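DNA polymerase III subunit beta (Helicobacter pylori 26695, PDB 4S3I) tethers DNA polymerases and other proteins to DNA as a ring-shaped sliding factor and so confers processivity on replication. Local coordinates at residues A[203-208]-A[233-238]; A[253-258]-A[349-354]; A[290-295]-A[301-306]. One frame throughout, in Å; residues are numbered along the deposited sequence.

Interaction 1. Residues A[203-208]-A[233-238]; sequences KRALLE and HTFFTK
Ala205, Glu208, Phe235 and Thr237 make up this contact, in which one side of helix 203-208 rests on strand 233-238, the two segments running nearly antiparallel (165°) with their axes 9.0 Å apart at closest approach. The contact is van der Waals packing. Ala205 CB meets both strand side chains: it sits at the edge of the Phe235 ring, in the ring plane, 3.9 Å from Phe235 CZ. The same methyl lies 3.7 Å from Thr237 CG2 and 3.4 Å from Thr237 OG1. Phe235 starts toward the helix, and with CG anti to the backbone N (chi1 167°) the ring leans beside its own carbonyl carbon, bringing CZ and CE1 to the helix. Phe235 CE1 lies 3.9 Å from CB of Glu208, about one turn after Ala205. This is the helix-on-sheet layer of the central domain, repeated in each domain of a sliding DNA ring of the beta family. The sheet itself joins two domains, since strand 233-238 pairs with strand 53-60 on one edge and with strand 225-229 on the other. Ile53 of the first of these, with Ile209 and Leu212 of the helix, also packs against Phe235.

Polar groups at the contact are satisfied without any hydrogen bond between the segments. Thr237 OG1 donates to Lys238 O at 2.8 Å, with the hydroxyl tilted 24° from the carbonyl plane. Glu208 offers the helix-strand contact only its CB; the chain then bends at chi2, leading the carboxylate away to a salt bridge between OE1 and Lys211.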
loop_
_atom_site.group_PDB
_atom_site.type_symbol
_atom_site.label_atom_id
_atom_site.label_comp_id
_atom_site.label_asym_id
_atom_site.label_seq_id
_atom_site.Cartn_x
_atom_site.Cartn_y
_atom_site.Cartn_z
ATOM N N LYS A 203 14.723 18.087 4.607
ATOM C CA LYS A 203 13.948 16.897 4.954
ATOM C C LYS A 203 14.148 15.760 3.956
ATOM O O LYS A 203 14.301 14.600 4.344
ATOM C CB LYS A 203 12.459 17.254 5.076
ATOM C CG LYS A 203 11.511 16.075 5.369
ATOM C CD LYS A 203 11.439 15.712 6.857
ATOM C CE LYS A 203 10.295 14.720 7.157
ATOM N NZ LYS A 203 9.054 15.367 7.703
ATOM N N ARG A 204 14.178 16.096 2.668
ATOM C CA ARG A 204 14.348 15.071 1.641
ATOM C C ARG A 204 15.639 14.305 1.871
ATOM O O ARG A 204 15.661 13.070 1.818
ATOM C CB ARG A 204 14.369 15.690 0.237
ATOM C CG ARG A 204 14.556 14.639 -0.859
ATOM C CD ARG A 204 15.006 15.253 -2.168
ATOM N NE ARG A 204 15.253 14.235 -3.189
ATOM C CZ ARG A 204 15.528 14.509 -4.460
ATOM N NH1 ARG A 204 15.583 15.772 -4.862
ATOM N NH2 ARG A 204 15.742 13.524 -5.327
ATOM N N ALA A 205 16.712 15.050 2.140
ATOM C CA ALA A 205 18.007 14.450 2.423
ATOM C C ALA A 205 17.900 13.548 3.638
ATOM O O ALA A 205 18.421 12.420 3.650
ATOM C CB ALA A 205 19.063 15.539 2.654
ATOM N N LEU A 206 17.229 14.052 4.672
ATOM C CA LEU A 206 17.012 13.264 5.892
ATOM C C LEU A 206 16.401 11.908 5.548
ATOM O O LEU A 206 16.908 10.848 5.941
ATOM C CB LEU A 206 16.116 14.041 6.867
ATOM C CG LEU A 206 16.114 13.662 8.360
ATOM C CD1 LEU A 206 15.218 14.605 9.144
ATOM C CD2 LEU A 206 15.678 12.235 8.621
ATOM N N LEU A 207 15.308 11.936 4.804
ATOM C CA LEU A 207 14.612 10.700 4.472
ATOM C C LEU A 207 15.469 9.770 3.615
ATOM O O LEU A 207 15.485 8.560 3.833
ATOM C CB LEU A 207 13.287 11.024 3.797
ATOM C CG LEU A 207 12.321 11.778 4.718
ATOM C CD1 LEU A 207 11.147 12.373 3.937
ATOM C CD2 LEU A 207 11.822 10.847 5.829
ATOM N N GLU A 208 16.212 10.331 2.660
ATOM C CA GLU A 208 17.140 9.506 1.889
ATOM C C GLU A 208 18.235 8.882 2.762
ATOM O O GLU A 208 18.538 7.694 2.628
ATOM C CB GLU A 208 17.752 10.300 0.718
ATOM C CG GLU A 208 16.728 10.823 -0.283
ATOM C CD GLU A 208 15.726 9.757 -0.737
ATOM O OE1 GLU A 208 16.070 8.555 -0.745
ATOM O OE2 GLU A 208 14.584 10.131 -1.098
ATOM N N HIS A 233 28.663 3.609 -0.375
ATOM C CA HIS A 233 27.987 4.826 -0.817
ATOM C C HIS A 233 28.704 6.127 -0.487
ATOM O O HIS A 233 29.328 6.259 0.572
ATOM C CB HIS A 233 26.593 4.900 -0.195
ATOM C CG HIS A 233 25.723 3.725 -0.501
ATOM N ND1 HIS A 233 25.340 3.396 -1.785
ATOM C CD2 HIS A 233 25.137 2.817 0.313
ATOM C CE1 HIS A 233 24.563 2.329 -1.746
ATOM N NE2 HIS A 233 24.421 1.956 -0.485
ATOM N N THR A 234 28.597 7.092 -1.401
ATOM C CA THR A 234 28.906 8.483 -1.098
ATOM C C THR A 234 27.651 9.285 -1.417
ATOM O O THR A 234 27.236 9.365 -2.573
ATOM C CB THR A 234 30.082 9.028 -1.921
ATOM O OG1 THR A 234 31.239 8.199 -1.730
ATOM C CG2 THR A 234 30.407 10.477 -1.514
ATOM N N PHE A 235 27.040 9.854 -0.384
ATOM C CA PHE A 235 25.838 10.653 -0.516
ATOM C C PHE A 235 26.207 12.091 -0.239
ATOM O O PHE A 235 27.054 12.364 0.631
ATOM C CB PHE A 235 24.817 10.184 0.520
ATOM C CG PHE A 235 23.649 11.119 0.708
ATOM C CD1 PHE A 235 22.470 10.909 0.013
ATOM C CD2 PHE A 235 23.719 12.189 1.606
ATOM C CE1 PHE A 235 21.374 11.754 0.194
ATOM C CE2 PHE A 235 22.635 13.043 1.790
ATOM C CZ PHE A 235 21.454 12.824 1.078
ATOM N N PHE A 236 25.587 13.018 -0.962
ATOM C CA PHE A 236 25.687 14.430 -0.605
ATOM C C PHE A 236 24.337 15.140 -0.675
ATOM O O PHE A 236 23.427 14.722 -1.397
ATOM C CB PHE A 236 26.702 15.162 -1.475
ATOM C CG PHE A 236 26.145 15.641 -2.791
ATOM C CD1 PHE A 236 25.586 16.912 -2.911
ATOM C CD2 PHE A 236 26.192 14.821 -3.915
ATOM C CE1 PHE A 236 25.058 17.354 -4.133
ATOM C CE2 PHE A 236 25.690 15.256 -5.136
ATOM C CZ PHE A 236 25.115 16.522 -5.243
ATOM N N THR A 237 24.229 16.223 0.081
ATOM C CA THR A 237 23.094 17.125 -0.026
ATOM C C THR A 237 23.552 18.550 0.152
ATOM O O THR A 237 24.474 18.835 0.926
ATOM C CB THR A 237 21.981 16.813 1.010
ATOM O OG1 THR A 237 20.922 17.775 0.872
ATOM C CG2 THR A 237 22.532 16.882 2.431
ATOM N N LYS A 238 22.927 19.451 -0.592
ATOM C CA LYS A 238 23.132 20.857 -0.332
ATOM C C LYS A 238 22.489 21.111 1.024
ATOM O O LYS A 238 21.527 20.427 1.398
ATOM C CB LYS A 238 22.469 21.711 -1.411
ATOM C CG LYS A 238 22.847 23.173 -1.342
ATOM C CD LYS A 238 21.955 24.046 -2.228
ATOM C CE LYS A 238 22.118 23.755 -3.718
ATOM N NZ LYS A 238 21.412 24.771 -4.570
#

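Interaction 2. Residues A[253-258]-A[349-354]; sequences KEYISS and PFLIQE
The backbones of 253-258 and 349-354 stay well apart, the CA atoms of Tyr255 and Phe350 being 8.4 Å from each other, and no hydrogen bond links the two segments. Strand 338-343 lies between strands 257-262 and 350-354 in the antiparallel sheet that the C-terminal domain shares with the central domain, so the contact spans the intervening strand. At the start of strand 257-262, Ile256 and Ser257 both face Cys343 in a classic beta bulge, just after Tyr255.

Tyr255 bridges the gap with its ring. With CG beside the backbone N (chi1 -65°) and anti to the carbonyl carbon, the phenol end is laid across Leu351, the two side chains crossing at about a right angle. Tyr255 CZ is 3.8 Å from Leu351 CB, an approach oblique to the ring, and both leucine methyls lie near the hydroxyl. The Pro349 carbonyl oxygen comes to the ring edge, 4.2 Å from Tyr255 CE1. Leu370 of the neighbouring strand 368-371 touches Tyr255, Pro349 and Leu351, and Arg342 and Asn344 also pack on the tyrosine, so its ring sits in a partly buried cluster. The tightest approach across the two segments sets a polar atom on an aliphatic carbon: Tyr255 OH lies 3.5 Å from Leu351 CB.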
loop_
_atom_site.group_PDB
_atom_site.type_symbol
_atom_site.label_atom_id
_atom_site.label_comp_id
_atom_site.label_asym_id
_atom_site.label_seq_id
_atom_site.Cartn_x
_atom_site.Cartn_y
_atom_site.Cartn_z
ATOM N N LYS A 253 12.742 26.822 31.864
ATOM C CA LYS A 253 13.907 26.546 32.695
ATOM C C LYS A 253 13.604 25.432 33.679
ATOM O O LYS A 253 14.413 24.521 33.878
ATOM C CB LYS A 253 14.325 27.803 33.452
ATOM C CG LYS A 253 14.281 29.057 32.607
ATOM C CD LYS A 253 14.705 30.278 33.405
ATOM C CE LYS A 253 14.741 31.502 32.520
ATOM N NZ LYS A 253 15.225 32.687 33.268
ATOM N N GLU A 254 12.429 25.520 34.296
ATOM C CA GLU A 254 11.987 24.519 35.258
ATOM C C GLU A 254 10.560 24.096 34.948
ATOM O O GLU A 254 9.841 24.780 34.212
ATOM C CB GLU A 254 12.039 25.068 36.686
ATOM C CG GLU A 254 13.433 25.356 37.213
ATOM C CD GLU A 254 13.445 25.514 38.723
ATOM O OE1 GLU A 254 12.824 26.476 39.228
ATOM O OE2 GLU A 254 14.062 24.662 39.401
ATOM N N TYR A 255 10.151 22.978 35.530
ATOM C CA TYR A 255 8.754 22.568 35.462
ATOM C C TYR A 255 8.189 22.391 36.860
ATOM O O TYR A 255 8.828 21.781 37.721
ATOM C CB TYR A 255 8.615 21.281 34.651
ATOM C CG TYR A 255 9.000 21.463 33.205
ATOM C CD1 TYR A 255 8.065 21.894 32.271
ATOM C CD2 TYR A 255 10.297 21.218 32.778
ATOM C CE1 TYR A 255 8.408 22.070 30.941
ATOM C CE2 TYR A 255 10.653 21.391 31.448
ATOM C CZ TYR A 255 9.701 21.815 30.538
ATOM O OH TYR A 255 10.056 21.983 29.223
ATOM N N ILE A 256 7.001 22.946 37.076
ATOM C CA ILE A 256 6.301 22.821 38.346
ATOM C C ILE A 256 6.041 21.353 38.661
ATOM O O ILE A 256 6.341 20.878 39.757
ATOM C CB ILE A 256 4.961 23.574 38.310
ATOM C CG1 ILE A 256 5.193 25.054 37.981
ATOM C CG2 ILE A 256 4.227 23.425 39.631
ATOM C CD1 ILE A 256 3.917 25.864 37.765
ATOM N N SER A 257 5.495 20.635 37.682
ATOM C CA SER A 257 5.137 19.235 37.877
ATOM C C SER A 257 5.763 18.297 36.840
ATOM O O SER A 257 5.834 18.629 35.646
ATOM C CB SER A 257 3.617 19.080 37.884
ATOM O OG SER A 257 2.981 20.330 37.707
ATOM N N SER A 258 6.216 17.135 37.313
ATOM C CA SER A 258 6.715 16.064 36.455
ATOM C C SER A 258 6.073 14.717 36.813
ATOM O O SER A 258 6.255 14.208 37.922
ATOM C CB SER A 258 8.231 15.943 36.567
ATOM O OG SER A 258 8.877 17.097 36.069
ATOM N N PRO A 349 3.604 25.544 27.433
ATOM C CA PRO A 349 4.252 24.412 26.761
ATOM C C PRO A 349 4.636 23.318 27.746
ATOM O O PRO A 349 5.076 23.618 28.865
ATOM C CB PRO A 349 5.522 25.038 26.176
ATOM C CG PRO A 349 5.143 26.467 25.912
ATOM C CD PRO A 349 4.159 26.842 26.998
ATOM N N PHE A 350 4.482 22.063 27.340
ATOM C CA PHE A 350 4.888 20.960 28.194
ATOM C C PHE A 350 5.828 20.023 27.460
ATOM O O PHE A 350 5.900 20.035 26.231
ATOM C CB PHE A 350 3.672 20.184 28.703
ATOM C CG PHE A 350 2.827 19.580 27.612
ATOM C CD1 PHE A 350 3.037 18.270 27.184
ATOM C CD2 PHE A 350 1.807 20.315 27.030
ATOM C CE1 PHE A 350 2.227 17.704 26.184
ATOM C CE2 PHE A 350 1.001 19.766 26.033
ATOM C CZ PHE A 350 1.214 18.460 25.612
ATOM N N LEU A 351 6.521 19.186 28.221
ATOM C CA LEU A 351 7.606 18.388 27.683
ATOM C C LEU A 351 7.291 16.914 27.840
ATOM O O LEU A 351 6.751 16.495 28.867
ATOM C CB LEU A 351 8.914 18.723 28.421
ATOM C CG LEU A 351 10.226 18.187 27.831
ATOM C CD1 LEU A 351 10.612 19.004 26.606
ATOM C CD2 LEU A 351 11.362 18.171 28.848
ATOM N N ILE A 352 7.631 16.126 26.823
ATOM C CA ILE A 352 7.548 14.668 26.918
ATOM C C ILE A 352 8.931 14.099 26.679
ATOM O O ILE A 352 9.586 14.464 25.707
ATOM C CB ILE A 352 6.534 14.096 25.887
ATOM C CG1 ILE A 352 5.105 14.447 26.310
ATOM C CG2 ILE A 352 6.672 12.575 25.750
ATOM C CD1 ILE A 352 4.056 14.141 25.258
ATOM N N GLN A 353 9.395 13.225 27.568
ATOM C CA GLN A 353 10.715 12.633 27.389
ATOM C C GLN A 353 10.784 11.259 28.031
ATOM O O GLN A 353 9.859 10.862 28.753
ATOM C CB GLN A 353 11.817 13.564 27.924
ATOM C CG GLN A 353 11.848 13.708 29.427
ATOM C CD GLN A 353 12.816 14.796 29.899
ATOM O OE1 GLN A 353 12.933 15.044 31.097
ATOM N NE2 GLN A 353 13.506 15.445 28.958
ATOM N N GLU A 354 11.861 10.527 27.758
ATOM C CA GLU A 354 12.000 9.193 28.300
ATOM C C GLU A 354 12.107 9.275 29.813
ATOM O O GLU A 354 12.512 10.299 30.374
ATOM C CB GLU A 354 13.250 8.481 27.744
ATOM C CG GLU A 354 13.248 8.249 26.240
ATOM C CD GLU A 354 14.330 7.272 25.776
ATOM O OE1 GLU A 354 15.167 6.846 26.603
ATOM O OE2 GLU A 354 14.334 6.912 24.579
#

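Interaction 3. Residues A[290-295]-A[301-306]; sequences LFESLD and TAKTSV
Phe291 and Thr304 form the antiparallel hydrogen-bonded pair at the middle of this beta hairpin, each supplying an N-H and a carbonyl. Phe291 N donates to Thr304 O at 2.7 Å, and Thr304 N returns a bond to Phe291 O at 2.9 Å. Beyond the Glu292-Lys303 non-hydrogen-bonded pair, Ser293 N donates a hydrogen bond to Ala302 O at 2.9 Å. The returning donor, Ala302 N, is taken by the side chain instead: Ser293 OG, placed between the backbone N and the carbonyl carbon (chi1 59°), accepts it at 3.1 Å, with an N-H...O angle of 147°. Ser296 OG is a weak second partner of that hydroxyl.

Phe291 and Thr304 also point the same way, Phe291 CD2 lying 3.9 Å from Thr304 CG2, and Thr304 O meets the ring edge in plane. On the other face, Leu290 CD1 packs 3.5 Å from Ser305 CB.

Thr304 OG1 bonds to Ser105 OG of the second subunit and Thr301 OG1 to Lys108 NZ of that subunit. Thr301, Ala302 and Lys303 pair in an antiparallel ladder with a strand of the second subunit, so the sheet runs on across the interface. The hairpin's polar atoms thus serve both its own pairing and the closure of the dimeric ring.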
loop_
_atom_site.group_PDB
_atom_site.type_symbol
_atom_site.label_atom_id
_atom_site.label_comp_id
_atom_site.label_asym_id
_atom_site.label_seq_id
_atom_site.Cartn_x
_atom_site.Cartn_y
_atom_site.Cartn_z
ATOM N N LEU A 290 -7.486 10.353 33.050
ATOM C CA LEU A 290 -8.754 10.345 32.340
ATOM C C LEU A 290 -8.526 10.962 30.964
ATOM O O LEU A 290 -7.824 11.962 30.848
ATOM C CB LEU A 290 -9.804 11.185 33.079
ATOM C CG LEU A 290 -10.213 10.974 34.546
ATOM C CD1 LEU A 290 -10.801 9.588 34.777
ATOM C CD2 LEU A 290 -9.087 11.278 35.570
ATOM N N PHE A 291 -9.155 10.404 29.936
ATOM C CA PHE A 291 -9.007 10.946 28.589
ATOM C C PHE A 291 -10.385 11.198 27.996
ATOM O O PHE A 291 -11.223 10.304 27.994
ATOM C CB PHE A 291 -8.260 9.955 27.688
ATOM C CG PHE A 291 -6.919 9.507 28.223
ATOM C CD1 PHE A 291 -5.737 9.990 27.668
ATOM C CD2 PHE A 291 -6.840 8.568 29.248
ATOM C CE1 PHE A 291 -4.491 9.564 28.141
ATOM C CE2 PHE A 291 -5.605 8.132 29.732
ATOM C CZ PHE A 291 -4.425 8.625 29.176
ATOM N N GLU A 292 -10.615 12.408 27.483
ATOM C CA GLU A 292 -11.901 12.752 26.872
ATOM C C GLU A 292 -11.699 13.454 25.540
ATOM O O GLU A 292 -10.850 14.336 25.425
ATOM C CB GLU A 292 -12.719 13.680 27.790
ATOM C CG GLU A 292 -13.256 13.028 29.059
ATOM C CD GLU A 292 -13.894 14.019 30.025
ATOM O OE1 GLU A 292 -13.159 14.857 30.594
ATOM O OE2 GLU A 292 -15.129 13.951 30.218
ATOM N N SER A 293 -12.499 13.084 24.548
ATOM C CA SER A 293 -12.449 13.750 23.249
ATOM C C SER A 293 -12.815 15.216 23.436
ATOM O O SER A 293 -13.704 15.537 24.222
ATOM C CB SER A 293 -13.409 13.089 22.263
ATOM O OG SER A 293 -14.743 13.134 22.732
ATOM N N LEU A 294 -12.122 16.107 22.729
ATOM C CA LEU A 294 -12.287 17.540 22.958
ATOM C C LEU A 294 -12.923 18.271 21.773
ATOM O O LEU A 294 -13.904 19.002 21.940
ATOM C CB LEU A 294 -10.936 18.153 23.348
ATOM C CG LEU A 294 -10.820 19.601 23.827
ATOM C CD1 LEU A 294 -11.746 19.901 25.003
ATOM C CD2 LEU A 294 -9.372 19.870 24.216
ATOM N N ASP A 295 -12.377 18.079 20.575
ATOM C CA ASP A 295 -12.933 18.769 19.404
ATOM C C ASP A 295 -13.810 17.832 18.566
ATOM O O ASP A 295 -13.893 17.952 17.336
ATOM C CB ASP A 295 -11.849 19.463 18.555
ATOM C CG ASP A 295 -10.879 18.487 17.911
ATOM O OD1 ASP A 295 -10.852 17.307 18.325
ATOM O OD2 ASP A 295 -10.133 18.909 16.994
ATOM N N THR A 301 -19.011 11.563 21.565
ATOM C CA THR A 301 -18.056 11.633 22.681
ATOM C C THR A 301 -17.289 10.321 22.868
ATOM O O THR A 301 -17.813 9.241 22.580
ATOM C CB THR A 301 -18.717 12.014 24.036
ATOM O OG1 THR A 301 -19.341 10.860 24.609
ATOM C CG2 THR A 301 -19.745 13.121 23.865
ATOM N N ALA A 302 -16.056 10.436 23.357
ATOM C CA ALA A 302 -15.197 9.297 23.647
ATOM C C ALA A 302 -14.542 9.580 24.984
ATOM O O ALA A 302 -13.991 10.661 25.182
ATOM C CB ALA A 302 -14.126 9.128 22.561
ATOM N N LYS A 303 -14.615 8.630 25.911
ATOM C CA LYS A 303 -13.919 8.764 27.186
ATOM C C LYS A 303 -13.243 7.453 27.525
ATOM O O LYS A 303 -13.753 6.374 27.187
ATOM C CB LYS A 303 -14.883 9.108 28.337
ATOM C CG LYS A 303 -16.176 9.823 27.955
ATOM C CD LYS A 303 -16.872 10.416 29.188
ATOM C CE LYS A 303 -16.826 9.460 30.376
ATOM N NZ LYS A 303 -17.568 9.974 31.569
ATOM N N THR A 304 -12.118 7.540 28.223
ATOM C CA THR A 304 -11.534 6.354 28.839
ATOM C C THR A 304 -10.637 6.779 29.977
ATOM O O THR A 304 -10.293 7.958 30.104
ATOM C CB THR A 304 -10.723 5.501 27.839
ATOM O OG1 THR A 304 -10.459 4.213 28.418
ATOM C CG2 THR A 304 -9.412 6.172 27.511
ATOM N N SER A 305 -10.265 5.825 30.819
ATOM C CA SER A 305 -9.341 6.121 31.890
ATOM C C SER A 305 -8.425 4.942 32.156
ATOM O O SER A 305 -8.690 3.803 31.755
ATOM C CB SER A 305 -10.071 6.541 33.170
ATOM O OG SER A 305 -10.824 5.472 33.713
ATOM N N VAL A 306 -7.344 5.247 32.851
ATOM C CA VAL A 306 -6.335 4.277 33.187
ATOM C C VAL A 306 -5.970 4.474 34.669
ATOM O O VAL A 306 -5.793 5.605 35.130
ATOM C CB VAL A 306 -5.130 4.479 32.245
ATOM C CG1 VAL A 306 -3.812 4.335 32.983
ATOM C CG2 VAL A 306 -5.231 3.535 31.053
#

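How the interactions relate
From the N terminus, interaction 1 comes first and closes a loop within the central domain, setting helix 203-212 on strand 233-238 of the sheet that continues into the N-terminal domain. The chain then passes on to strand 257-262, near whose start interaction 2 opens a much longer loop, closed at 349-354 in a sheet shared between the central and C-terminal domains. Interaction 3, a short hairpin, lies wholly within that loop; no pair of contacts crosses. Interactions 2 and 3 come to about 10 Å at their nearest atoms, whereas 1 and 3 have centres about 41 Å apart. Interaction 3 builds the hairpin whose outer strand, 301-307, meets the second subunit.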